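Local coordinates for acetyl-CoA hydrolase/transferase family protein (PDB 2NVV) that probably hydrolyses acetyl-CoA or transfers its coenzyme A to another carboxylate, by way of a glutamyl-CoA thioester, and binds zinc, at residues A109-R113 with T147-L151; L137-V142 with M168-L173; V187-R193 with I328-P332; P215-S219 with V309-I314; S389-S395 with V419-E425. All coordinates share one frame. Residue numbers count along the deposited sequence, not the author numbering.

Overall arrangement
Contacts 1 and 2 lie in the N-terminal part, contact 3 joins a loop of that part to strand 328-330, contact 4 joins the loop after strand 206-212 to the start of helix 311-318, and contact 5 belongs to the five-stranded C-terminal sheet, about 35 Å from contact 1 between centres. Contacts 2 and 5 are the most buried; the other three are only partly so. Contacts 2 and 3 touch, with Met170 O 2.7 Å from Leu330 N, and contact 2 meets contact 4 at Thr140 CG2 and Ile314 CD1, 4.0 Å apart. Chemistry differs with place: helix packing in contact 1, a buried histidine in 2, arginine-carbonyl bonds in 3 and 4, parallel backbone pairing in 5.

Contact 1: A109-R113 with T147-L151; sequences AQDLR and TICRL
This is a side-by-side packing of two short helices, 108-113 and 145-151, in the N-terminal alpha/beta part of the fold. Over the segments 109-113 and 147-151 both backbones are helical, and their axes run almost parallel, 14° apart, with a closest approach of 10.3 Å. The chains come nearest at Ala109 and Thr147, whose CA atoms are 5.9 Å apart. Thr147, chi1 m, points into the interface and sets its OG1 3.4 Å from Ala109 CB. One turn on, Leu151 places CD2 3.8 Å from Leu112 CB, while Thr147 CG2 lies 4.1 Å from the same Leu112 CB. Arg113 (m, t, m) runs beside Thr147 and Arg150: Arg113 CD lies over one face of the Arg150 guanidinium, 4.0 Å from Arg150 NH1. Both arginines find acids outside the pair, Arg113 at Asp178, Glu334 and Glu175, Arg150 at Glu175, which also accepts a hydrogen bond from Thr147 OG1. Thus the direct contact is mainly van der Waals, while shared Glu175 links both helices through charge.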
# COMPACT_ATOMS: atom_id res chain seq x y z
N ALA A 109 -9.94 -12.81 -1.80
CA ALA A 109 -11.21 -13.31 -1.27
C ALA A 109 -12.37 -12.33 -1.41
O ALA A 109 -13.41 -12.67 -1.97
CB ALA A 109 -11.04 -13.70 0.19
N GLN A 110 -12.20 -11.11 -0.90
CA GLN A 110 -13.28 -10.14 -0.99
C GLN A 110 -13.56 -9.70 -2.41
O GLN A 110 -14.72 -9.47 -2.77
CB GLN A 110 -13.00 -8.91 -0.12
CG GLN A 110 -11.73 -8.19 -0.46
CD GLN A 110 -11.70 -6.77 0.10
OE1 GLN A 110 -12.03 -6.54 1.26
NE2 GLN A 110 -11.27 -5.82 -0.72
N ASP A 111 -12.52 -9.57 -3.21
CA ASP A 111 -12.69 -9.13 -4.59
C ASP A 111 -13.42 -10.17 -5.41
O ASP A 111 -14.02 -9.86 -6.44
CB ASP A 111 -11.33 -8.82 -5.22
CG ASP A 111 -10.77 -7.49 -4.75
OD1 ASP A 111 -11.31 -6.93 -3.77
OD2 ASP A 111 -9.79 -6.99 -5.35
N LEU A 112 -13.36 -11.41 -4.95
CA LEU A 112 -14.06 -12.51 -5.61
C LEU A 112 -15.53 -12.32 -5.28
O LEU A 112 -16.39 -12.44 -6.14
CB LEU A 112 -13.55 -13.85 -5.08
CG LEU A 112 -12.41 -14.48 -5.88
CD1 LEU A 112 -11.79 -15.64 -5.10
CD2 LEU A 112 -12.96 -14.95 -7.23
N ARG A 113 -15.80 -12.02 -4.01
CA ARG A 113 -17.16 -11.80 -3.55
C ARG A 113 -17.76 -10.57 -4.21
O ARG A 113 -18.94 -10.54 -4.51
CB ARG A 113 -17.18 -11.66 -2.03
CG ARG A 113 -16.67 -12.89 -1.28
CD ARG A 113 -17.15 -12.90 0.16
NE ARG A 113 -16.63 -11.77 0.92
CZ ARG A 113 -15.48 -11.77 1.59
NH1 ARG A 113 -15.11 -10.68 2.24
NH2 ARG A 113 -14.71 -12.86 1.61
N THR A 147 -13.97 -18.84 0.83
CA THR A 147 -14.57 -18.11 -0.27
C THR A 147 -14.84 -18.99 -1.49
O THR A 147 -15.90 -18.87 -2.10
CB THR A 147 -13.68 -16.92 -0.67
OG1 THR A 147 -13.44 -16.11 0.48
CG2 THR A 147 -14.37 -16.07 -1.75
N ILE A 148 -13.90 -19.87 -1.85
CA ILE A 148 -14.12 -20.72 -3.01
C ILE A 148 -15.23 -21.75 -2.75
O ILE A 148 -15.94 -22.14 -3.67
CB ILE A 148 -12.80 -21.46 -3.47
CG1 ILE A 148 -12.18 -22.23 -2.32
CG2 ILE A 148 -11.81 -20.45 -4.01
CD1 ILE A 148 -10.91 -22.95 -2.70
N CYS A 149 -15.36 -22.18 -1.51
CA CYS A 149 -16.39 -23.14 -1.14
C CYS A 149 -17.77 -22.49 -1.18
O CYS A 149 -18.77 -23.13 -1.51
CB CYS A 149 -16.14 -23.69 0.26
SG CYS A 149 -14.82 -24.92 0.37
N ARG A 150 -17.80 -21.20 -0.84
CA ARG A 150 -19.04 -20.45 -0.84
C ARG A 150 -19.51 -20.12 -2.25
O ARG A 150 -20.68 -20.33 -2.59
CB ARG A 150 -18.87 -19.15 -0.05
CG ARG A 150 -20.10 -18.27 -0.12
CD ARG A 150 -19.76 -16.78 -0.13
NE ARG A 150 -19.75 -16.20 1.22
CZ ARG A 150 -20.29 -15.02 1.52
NH1 ARG A 150 -20.89 -14.31 0.56
NH2 ARG A 150 -20.22 -14.55 2.76
N LEU A 151 -18.58 -19.62 -3.07
CA LEU A 151 -18.88 -19.21 -4.43
C LEU A 151 -18.98 -20.30 -5.50
O LEU A 151 -19.61 -20.08 -6.53
CB LEU A 151 -17.84 -18.19 -4.88
CG LEU A 151 -18.03 -16.68 -4.66
CD1 LEU A 151 -18.90 -16.40 -3.46
CD2 LEU A 151 -16.64 -16.05 -4.53

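Contact 2: L137-V142 with M168-L173; sequences LPTTGV and MGMHDL
Two irregular loops interlock here, with the ring of His171 inserted as a plug into a hollow formed by 137-142. That hollow is lined by the side chains of Leu137, Pro138 and Val142 and the carbonyl of Thr139. The nearest CA pairs are Leu137 with Met168, 6.9 Å, and Pro138 with His171, 7.7 Å. Leu137 and Pro138 are extended, and Thr139 takes an unusual backbone conformation (phi/psi -103/-111) that presents its carbonyl to the ring. With chi1 m and chi2 near 87°, His171 NE2 donates to Thr139 O at 2.8 Å and 173°. Pro138 covers one ring face in a CH-pi contact, Pro138 CD standing 3.9 Å from the His171 ring centroid and 7° off the normal. Val142 CG2 approaches the ring edge, 4.3 Å from His171 CD2, and Leu137 CD1 lies 3.7 Å from His171 ND1.

Beyond the ring, Leu173 (m, m) fits between Val142 and Pro138: its CD1 is 3.4 Å from Val142 CG1, and its CD2 4.3 Å from Pro138 CG. At the other end Leu137 (t, p) brings CD2 to 4.1 Å from CB of selenomethionine Met168. At Gly169's backbone angles (118/-17) a CB would jam against the carbonyl O of Met168, which calls for glycine. The loops lie beside strand 328-330, where Met170 pairs with Leu330 by backbone hydrogen bonding and Val142 packs on Leu330, while Thr140 rests against helix 311-318.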
# COMPACT_ATOMS: atom_id res chain seq x y z
N LEU A 137 -13.06 -29.76 7.15
CA LEU A 137 -11.92 -29.51 8.03
C LEU A 137 -10.69 -29.51 7.12
O LEU A 137 -10.29 -30.56 6.60
CB LEU A 137 -11.79 -30.60 9.11
CG LEU A 137 -10.63 -30.47 10.11
CD1 LEU A 137 -10.73 -29.16 10.88
CD2 LEU A 137 -10.65 -31.63 11.08
N PRO A 138 -10.08 -28.33 6.91
CA PRO A 138 -8.90 -28.14 6.07
C PRO A 138 -7.70 -28.89 6.64
O PRO A 138 -7.78 -29.42 7.75
CB PRO A 138 -8.66 -26.63 6.12
CG PRO A 138 -9.93 -26.06 6.64
CD PRO A 138 -10.41 -27.08 7.61
N THR A 139 -6.60 -28.92 5.90
CA THR A 139 -5.42 -29.59 6.39
C THR A 139 -4.41 -28.57 6.88
O THR A 139 -4.65 -27.89 7.88
CB THR A 139 -4.77 -30.49 5.32
OG1 THR A 139 -4.60 -29.76 4.10
CG2 THR A 139 -5.63 -31.70 5.06
N THR A 140 -3.30 -28.42 6.18
CA THR A 140 -2.24 -27.51 6.62
C THR A 140 -2.17 -26.11 6.00
O THR A 140 -1.27 -25.35 6.32
CB THR A 140 -0.88 -28.21 6.47
OG1 THR A 140 -0.74 -28.73 5.14
CG2 THR A 140 -0.76 -29.35 7.48
N GLY A 141 -3.11 -25.78 5.11
CA GLY A 141 -3.11 -24.47 4.49
C GLY A 141 -4.52 -24.00 4.27
O GLY A 141 -5.36 -24.79 3.87
N VAL A 142 -4.82 -22.73 4.53
CA VAL A 142 -6.18 -22.22 4.36
C VAL A 142 -6.41 -21.43 3.07
O VAL A 142 -7.32 -21.74 2.31
CB VAL A 142 -6.62 -21.34 5.56
CG1 VAL A 142 -8.10 -20.96 5.41
CG2 VAL A 142 -6.40 -22.12 6.87
N MSE A 168 -8.74 -30.58 14.37
CA MSE A 168 -9.91 -29.75 14.63
C MSE A 168 -9.60 -28.73 15.72
O MSE A 168 -9.33 -29.10 16.86
CB MSE A 168 -11.06 -30.65 15.07
CG MSE A 168 -12.31 -29.91 15.56
SE MSE A 168 -13.49 -29.31 14.16
CE MSE A 168 -14.60 -30.89 13.99
N GLY A 169 -9.65 -27.45 15.37
CA GLY A 169 -9.37 -26.41 16.36
C GLY A 169 -8.16 -25.57 15.99
O GLY A 169 -7.97 -24.48 16.54
N MSE A 170 -7.35 -26.05 15.06
CA MSE A 170 -6.17 -25.31 14.65
C MSE A 170 -6.45 -24.27 13.57
O MSE A 170 -5.57 -23.48 13.21
CB MSE A 170 -5.08 -26.27 14.19
CG MSE A 170 -4.45 -27.02 15.36
SE MSE A 170 -2.86 -28.01 14.94
CE MSE A 170 -2.35 -27.01 13.27
N HIS A 171 -7.68 -24.27 13.04
CA HIS A 171 -8.05 -23.30 12.02
C HIS A 171 -9.08 -22.35 12.61
O HIS A 171 -9.79 -22.70 13.57
CB HIS A 171 -8.66 -23.98 10.79
CG HIS A 171 -7.96 -25.23 10.36
ND1 HIS A 171 -8.26 -26.47 10.89
CD2 HIS A 171 -6.98 -25.44 9.46
CE1 HIS A 171 -7.49 -27.39 10.33
NE2 HIS A 171 -6.70 -26.79 9.46
N ASP A 172 -9.15 -21.16 12.05
CA ASP A 172 -10.12 -20.14 12.45
C ASP A 172 -10.65 -19.66 11.11
O ASP A 172 -10.06 -18.80 10.46
CB ASP A 172 -9.43 -19.02 13.24
CG ASP A 172 -10.41 -18.13 13.97
OD1 ASP A 172 -11.51 -18.62 14.30
OD2 ASP A 172 -10.09 -16.95 14.22
N LEU A 173 -11.75 -20.26 10.68
CA LEU A 173 -12.35 -19.96 9.38
C LEU A 173 -13.57 -19.06 9.42
O LEU A 173 -14.45 -19.23 10.25
CB LEU A 173 -12.73 -21.25 8.65
CG LEU A 173 -11.68 -22.32 8.29
CD1 LEU A 173 -10.39 -21.68 7.83
CD2 LEU A 173 -11.43 -23.19 9.48

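Contact 3: V187-R193 with I328-P332; sequences VYTPSDR and ILLRP
Strand 328-330, at the edge of a three-stranded parallel sheet, meets a loop of the N-terminal part, 135 residues earlier, built on a type I turn from Thr189 to Asp192, closed by Asp192 N to Thr189 O at 3.1 Å. The CA atoms of Ser191 and Leu329 come closest, 7.0 Å apart. Ile328 points away from the loop, and Leu329 (t, p) turns toward it: Leu329 CD2 lies 3.9 Å from Asp192 O, and Leu329 CD1 sits over one face of the Arg193 guanidinium, 3.8 Å from Arg193 NH2. That arginine donates to Gly169 O. At Arg331 the chain has left the strand, and its extended side chain (m, t, t) reaches the turn. Arg331 NH1 donates to Pro190 O at 2.9 Å and to Asp192 O at 2.8 Å, and Arg331 NH2 to Asp192 O at 3.1 Å; Val187 CG2 covers a face of the guanidinium, 4.3 Å from Arg331 NH1. Arg331 NE is held by Ser303 OG. Pro332 occupies the N-cap position of helix 333-336. Asp192 OD2 braces the loop, accepting from Tyr188 N at 3.0 Å. The buried arginine is therefore held by main-chain carbonyls, while the ion pair from Arg331 NH2 to Asp172 OD2 is long and weak.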
# COMPACT_ATOMS: atom_id res chain seq x y z
N VAL A 187 -9.75 -9.11 15.94
CA VAL A 187 -8.52 -9.72 16.40
C VAL A 187 -7.65 -8.61 16.95
O VAL A 187 -7.23 -7.71 16.23
CB VAL A 187 -7.79 -10.53 15.28
CG1 VAL A 187 -7.81 -9.75 14.00
CG2 VAL A 187 -6.35 -10.82 15.67
N TYR A 188 -7.41 -8.67 18.26
CA TYR A 188 -6.61 -7.68 18.96
C TYR A 188 -5.31 -8.29 19.49
O TYR A 188 -4.44 -7.59 20.02
CB TYR A 188 -7.44 -7.10 20.11
CG TYR A 188 -8.80 -6.64 19.64
CD1 TYR A 188 -8.97 -5.40 19.03
CD2 TYR A 188 -9.91 -7.49 19.72
CE1 TYR A 188 -10.21 -5.02 18.49
CE2 TYR A 188 -11.14 -7.12 19.19
CZ TYR A 188 -11.28 -5.88 18.57
OH TYR A 188 -12.49 -5.53 18.02
N THR A 189 -5.19 -9.60 19.31
CA THR A 189 -4.03 -10.37 19.74
C THR A 189 -3.81 -11.40 18.64
O THR A 189 -4.76 -11.87 18.02
CB THR A 189 -4.32 -11.09 21.08
OG1 THR A 189 -4.35 -10.12 22.13
CG2 THR A 189 -3.28 -12.14 21.37
N PRO A 190 -2.54 -11.77 18.37
CA PRO A 190 -2.35 -12.76 17.31
C PRO A 190 -3.01 -14.12 17.52
O PRO A 190 -3.15 -14.88 16.57
CB PRO A 190 -0.82 -12.83 17.18
CG PRO A 190 -0.33 -12.39 18.50
CD PRO A 190 -1.25 -11.28 18.88
N SER A 191 -3.46 -14.41 18.74
CA SER A 191 -4.09 -15.71 19.01
C SER A 191 -5.61 -15.65 19.18
O SER A 191 -6.22 -16.61 19.64
CB SER A 191 -3.48 -16.34 20.25
OG SER A 191 -3.75 -15.55 21.40
N ASP A 192 -6.22 -14.53 18.80
CA ASP A 192 -7.66 -14.39 18.94
C ASP A 192 -8.44 -15.14 17.88
O ASP A 192 -8.12 -15.07 16.69
CB ASP A 192 -8.07 -12.91 18.90
CG ASP A 192 -7.67 -12.15 20.15
OD1 ASP A 192 -7.22 -12.80 21.13
OD2 ASP A 192 -7.83 -10.92 20.16
N ARG A 193 -9.47 -15.87 18.32
CA ARG A 193 -10.34 -16.62 17.43
C ARG A 193 -11.59 -15.79 17.13
O ARG A 193 -12.22 -15.24 18.03
CB ARG A 193 -10.76 -17.94 18.07
CG ARG A 193 -9.65 -18.97 18.20
CD ARG A 193 -10.25 -20.35 18.32
NE ARG A 193 -9.27 -21.41 18.09
CZ ARG A 193 -8.26 -21.68 18.92
NH1 ARG A 193 -8.12 -20.96 20.03
NH2 ARG A 193 -7.40 -22.66 18.65
N ILE A 328 -0.69 -22.92 17.62
CA ILE A 328 -0.71 -22.66 16.19
C ILE A 328 -2.13 -22.38 15.78
O ILE A 328 -3.04 -23.08 16.21
CB ILE A 328 -0.20 -23.87 15.38
CG1 ILE A 328 1.24 -24.20 15.79
CG2 ILE A 328 -0.29 -23.56 13.89
CD1 ILE A 328 1.70 -25.54 15.26
N LEU A 329 -2.33 -21.37 14.95
CA LEU A 329 -3.66 -21.04 14.46
C LEU A 329 -3.55 -20.65 13.00
O LEU A 329 -2.78 -19.76 12.66
CB LEU A 329 -4.25 -19.87 15.26
CG LEU A 329 -5.74 -19.58 15.05
CD1 LEU A 329 -6.59 -20.78 15.49
CD2 LEU A 329 -6.11 -18.36 15.85
N LEU A 330 -4.30 -21.34 12.14
CA LEU A 330 -4.27 -21.06 10.71
C LEU A 330 -5.53 -20.30 10.28
O LEU A 330 -6.65 -20.69 10.61
CB LEU A 330 -4.13 -22.36 9.91
CG LEU A 330 -2.92 -23.22 10.26
CD1 LEU A 330 -2.85 -24.39 9.31
CD2 LEU A 330 -1.65 -22.41 10.15
N ARG A 331 -5.33 -19.22 9.53
CA ARG A 331 -6.42 -18.37 9.07
C ARG A 331 -6.42 -18.20 7.55
O ARG A 331 -5.43 -18.50 6.87
CB ARG A 331 -6.30 -16.97 9.70
CG ARG A 331 -6.02 -16.93 11.20
CD ARG A 331 -5.59 -15.52 11.58
NE ARG A 331 -5.22 -15.37 12.99
CZ ARG A 331 -6.10 -15.22 13.97
NH1 ARG A 331 -5.68 -15.09 15.23
NH2 ARG A 331 -7.40 -15.19 13.71
N PRO A 332 -7.54 -17.72 6.99
CA PRO A 332 -7.60 -17.51 5.54
C PRO A 332 -6.69 -16.32 5.32
O PRO A 332 -6.54 -15.51 6.21
CB PRO A 332 -9.07 -17.17 5.30
CG PRO A 332 -9.78 -17.83 6.45
CD PRO A 332 -8.87 -17.51 7.60

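Contact 4: P215-S219 with V309-I314; sequences PNDES and VSRSVI
Arg311, Asn216 and Glu218 carry most of this contact, in which the extended loop 215-219 lies across the start of helix 311-318. CA atoms pair closely, Asn216 with Arg311 and Glu218 with Ser310, both at 4.7 Å. Arg311, in the first helical turn (chi1 t, chi2 t, chi3 m), donates from NE to Asn216 O at 2.7 Å and more weakly from NH1 to the same oxygen at 3.1 Å; Pro215 CG lies over a guanidinium face, 3.8 Å from NH1. Arg311 N donates weakly to Asp217 O at 2.9 Å. Asn216 (chi1 m) sends ND2 to Val309 O at 2.9 Å, and a water 2.6 Å from Asn216 ND2 also accepts from Val309 N at 3.3 Å. Asn216 CG packs 3.9 Å from Ile314 CG2. Glu218 (t, p) curls back so that OE2 accepts from Ser219 N at 3.0 Å and, weakly, from Ser312 N at 3.3 Å.

Ser310 is the N-cap residue, chi1 p, with OG bonded to Asp288 of helix 288-295, while the regular helix bond runs from Ile314 N to Ser310 O at 2.9 Å. Acceptors from a neighbouring loop thus meet first-turn amides, an arrangement typical of a helix N-terminus.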
# COMPACT_ATOMS: atom_id res chain seq x y z
N PRO A 215 1.70 -37.90 2.08
CA PRO A 215 2.55 -37.39 3.16
C PRO A 215 3.25 -36.10 2.75
O PRO A 215 3.32 -35.78 1.58
CB PRO A 215 3.53 -38.53 3.37
CG PRO A 215 3.74 -39.02 1.97
CD PRO A 215 2.33 -39.05 1.41
N ASN A 216 3.76 -35.37 3.75
CA ASN A 216 4.48 -34.12 3.52
C ASN A 216 5.84 -34.49 2.94
O ASN A 216 6.35 -35.59 3.21
CB ASN A 216 4.71 -33.38 4.84
CG ASN A 216 3.56 -32.46 5.22
OD1 ASN A 216 2.39 -32.85 5.19
ND2 ASN A 216 3.89 -31.23 5.59
N ASP A 217 6.43 -33.60 2.14
CA ASP A 217 7.75 -33.89 1.60
C ASP A 217 8.70 -33.71 2.77
O ASP A 217 8.31 -33.14 3.79
CB ASP A 217 8.14 -32.90 0.50
CG ASP A 217 7.32 -33.06 -0.76
OD1 ASP A 217 6.13 -32.67 -0.75
OD2 ASP A 217 7.89 -33.59 -1.76
N GLU A 218 9.93 -34.19 2.65
CA GLU A 218 10.85 -34.00 3.76
C GLU A 218 11.74 -32.82 3.44
O GLU A 218 11.79 -32.36 2.30
CB GLU A 218 11.69 -35.24 4.03
CG GLU A 218 12.60 -35.07 5.25
CD GLU A 218 11.81 -34.83 6.56
OE1 GLU A 218 11.16 -35.79 7.04
OE2 GLU A 218 11.86 -33.71 7.11
N SER A 219 12.43 -32.33 4.47
CA SER A 219 13.33 -31.19 4.34
C SER A 219 14.48 -31.55 3.42
O SER A 219 15.17 -32.55 3.63
CB SER A 219 13.86 -30.80 5.72
OG SER A 219 14.43 -31.92 6.39
N VAL A 309 5.63 -27.17 6.86
CA VAL A 309 6.76 -27.81 7.51
C VAL A 309 7.15 -29.15 6.88
O VAL A 309 6.36 -29.75 6.15
CB VAL A 309 6.47 -28.04 9.00
CG1 VAL A 309 6.21 -26.70 9.68
CG2 VAL A 309 5.29 -28.98 9.16
N SER A 310 8.37 -29.60 7.16
CA SER A 310 8.85 -30.87 6.62
C SER A 310 8.09 -32.03 7.24
O SER A 310 7.39 -31.86 8.23
CB SER A 310 10.35 -31.01 6.89
OG SER A 310 10.64 -30.87 8.27
N ARG A 311 8.21 -33.21 6.64
CA ARG A 311 7.52 -34.40 7.12
C ARG A 311 7.89 -34.75 8.56
O ARG A 311 7.05 -35.16 9.35
CB ARG A 311 7.82 -35.61 6.22
CG ARG A 311 7.17 -36.91 6.69
CD ARG A 311 7.57 -38.08 5.81
NE ARG A 311 7.32 -37.80 4.40
CZ ARG A 311 7.67 -38.61 3.41
NH1 ARG A 311 7.42 -38.29 2.15
NH2 ARG A 311 8.28 -39.75 3.68
N SER A 312 9.16 -34.58 8.89
CA SER A 312 9.63 -34.88 10.24
C SER A 312 8.95 -33.99 11.26
O SER A 312 8.57 -34.43 12.35
CB SER A 312 11.14 -34.70 10.33
OG SER A 312 11.55 -34.69 11.69
N VAL A 313 8.79 -32.72 10.89
CA VAL A 313 8.18 -31.72 11.75
C VAL A 313 6.67 -31.88 11.90
O VAL A 313 6.13 -31.75 13.00
CB VAL A 313 8.51 -30.31 11.24
CG1 VAL A 313 7.74 -29.27 12.04
CG2 VAL A 313 10.00 -30.04 11.35
N ILE A 314 6.00 -32.18 10.78
CA ILE A 314 4.55 -32.35 10.79
C ILE A 314 4.16 -33.57 11.60
O ILE A 314 3.13 -33.57 12.25
CB ILE A 314 3.97 -32.47 9.37
CG1 ILE A 314 2.45 -32.35 9.42
CG2 ILE A 314 4.35 -33.81 8.75
CD1 ILE A 314 1.96 -30.99 9.88
O HOH W 1 2.94 -28.84 6.04

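Contact 5: S389-S395 with V419-E425; sequences SIFTTPS and VKVIISE
Two neighbouring parallel strands, 389-392 and 421-424, form the inner part of the C-terminal five-stranded mixed sheet, their axes 4.6 Å apart and crossing at -26°. Ser389 opens the pairing: its O accepts from Val421 N at 2.9 Å, and its OG from Lys420 N at 3.0 Å; that hydroxyl also bonds to Ser418 O. Ile390, bridged to Val421, packs its CG2 3.7 Å from Ile423 CD1 on the sheet face shared with Thr392. Phe391 pairs with Ile422 and projects to the other face, where CD2 lies 3.6 Å from Val419 CG1 and its ring meets that of His414. Phe391 N donates to Val421 O at 2.8 Å and Phe391 O accepts from Ile423 N at 2.8 Å, on either side of its partner Ile422. Thr392, opposite Ile423, places its CA 3.2 Å from Ile423 O; its nearest side-chain atoms are about 3 Å from those of Val262, predicted to bind CoA. Thr393 N donates to Ile423 O at 3.2 Å as the strand ends. After Pro394 the chain reaches Glu425 (p, m): Ser395 N donates to Glu425 OE2 at 2.9 Å, and Ser395 OG to Glu425 OE1 in a very short hydrogen bond of 2.5 Å.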
# COMPACT_ATOMS: atom_id res chain seq x y z
N SER A 389 8.70 -1.62 8.60
CA SER A 389 8.91 -2.61 7.55
C SER A 389 10.40 -2.77 7.27
O SER A 389 11.12 -1.79 7.11
CB SER A 389 8.19 -2.21 6.27
OG SER A 389 8.79 -1.06 5.70
N ILE A 390 10.84 -4.02 7.21
CA ILE A 390 12.23 -4.33 6.96
C ILE A 390 12.41 -5.20 5.72
O ILE A 390 11.63 -6.11 5.46
CB ILE A 390 12.85 -5.09 8.16
CG1 ILE A 390 12.67 -4.27 9.44
CG2 ILE A 390 14.32 -5.38 7.89
CD1 ILE A 390 13.01 -5.04 10.70
N PHE A 391 13.45 -4.91 4.96
CA PHE A 391 13.75 -5.69 3.78
C PHE A 391 15.20 -6.16 3.87
O PHE A 391 16.12 -5.38 4.14
CB PHE A 391 13.52 -4.85 2.53
CG PHE A 391 12.10 -4.87 2.07
CD1 PHE A 391 11.60 -5.96 1.34
CD2 PHE A 391 11.24 -3.82 2.37
CE1 PHE A 391 10.26 -6.00 0.92
CE2 PHE A 391 9.90 -3.85 1.97
CZ PHE A 391 9.41 -4.95 1.24
N THR A 392 15.38 -7.47 3.68
CA THR A 392 16.69 -8.08 3.74
C THR A 392 17.10 -8.59 2.37
O THR A 392 16.26 -8.85 1.53
CB THR A 392 16.69 -9.27 4.68
OG1 THR A 392 15.67 -10.17 4.25
CG2 THR A 392 16.42 -8.84 6.10
N THR A 393 18.41 -8.73 2.17
CA THR A 393 18.94 -9.21 0.90
C THR A 393 20.46 -9.23 0.89
O THR A 393 21.12 -8.28 1.35
CB THR A 393 18.52 -8.33 -0.29
OG1 THR A 393 19.17 -8.79 -1.47
CG2 THR A 393 18.94 -6.87 -0.06
N PRO A 394 21.06 -10.33 0.40
CA PRO A 394 22.52 -10.35 0.36
C PRO A 394 22.88 -9.19 -0.56
O PRO A 394 22.12 -8.88 -1.47
CB PRO A 394 22.82 -11.72 -0.24
CG PRO A 394 21.58 -12.06 -1.03
CD PRO A 394 20.49 -11.59 -0.10
N SER A 395 24.00 -8.53 -0.31
CA SER A 395 24.39 -7.37 -1.12
C SER A 395 24.69 -7.69 -2.58
O SER A 395 24.41 -6.88 -3.46
CB SER A 395 25.61 -6.69 -0.50
OG SER A 395 26.78 -7.48 -0.64
N VAL A 419 8.93 1.47 2.39
CA VAL A 419 10.10 0.77 2.89
C VAL A 419 10.79 1.61 3.98
O VAL A 419 11.29 2.70 3.72
CB VAL A 419 11.09 0.49 1.75
CG1 VAL A 419 12.21 -0.40 2.23
CG2 VAL A 419 10.36 -0.14 0.58
N LYS A 420 10.81 1.08 5.20
CA LYS A 420 11.41 1.80 6.33
C LYS A 420 12.85 1.43 6.66
O LYS A 420 13.64 2.30 7.06
CB LYS A 420 10.56 1.61 7.58
CG LYS A 420 9.08 1.91 7.37
CD LYS A 420 8.87 3.30 6.80
CE LYS A 420 7.39 3.59 6.55
NZ LYS A 420 7.21 4.97 6.03
N VAL A 421 13.20 0.16 6.50
CA VAL A 421 14.54 -0.30 6.81
C VAL A 421 15.03 -1.36 5.84
O VAL A 421 14.26 -2.22 5.41
CB VAL A 421 14.59 -0.90 8.22
CG1 VAL A 421 16.01 -1.28 8.58
CG2 VAL A 421 14.01 0.08 9.23
N ILE A 422 16.32 -1.30 5.50
CA ILE A 422 16.93 -2.28 4.60
C ILE A 422 18.16 -2.86 5.30
O ILE A 422 18.94 -2.13 5.94
CB ILE A 422 17.35 -1.63 3.27
CG1 ILE A 422 16.14 -1.02 2.57
CG2 ILE A 422 17.97 -2.68 2.36
CD1 ILE A 422 16.46 -0.35 1.25
N ILE A 423 18.35 -4.16 5.19
CA ILE A 423 19.47 -4.81 5.85
C ILE A 423 20.18 -5.89 5.01
O ILE A 423 19.55 -6.80 4.48
CB ILE A 423 19.00 -5.48 7.16
CG1 ILE A 423 18.45 -4.41 8.10
CG2 ILE A 423 20.13 -6.25 7.81
CD1 ILE A 423 17.75 -4.97 9.32
N SER A 424 21.50 -5.78 4.89
CA SER A 424 22.28 -6.79 4.18
C SER A 424 23.33 -7.31 5.16
O SER A 424 23.26 -7.01 6.36
CB SER A 424 22.94 -6.20 2.92
OG SER A 424 23.97 -5.29 3.25
N GLU A 425 24.29 -8.08 4.69
CA GLU A 425 25.31 -8.60 5.58
C GLU A 425 26.25 -7.51 6.08
O GLU A 425 26.92 -7.66 7.10
CB GLU A 425 26.13 -9.69 4.88
CG GLU A 425 27.03 -9.20 3.72
CD GLU A 425 26.32 -9.04 2.39
OE1 GLU A 425 27.02 -8.92 1.37
OE2 GLU A 425 25.07 -9.01 2.33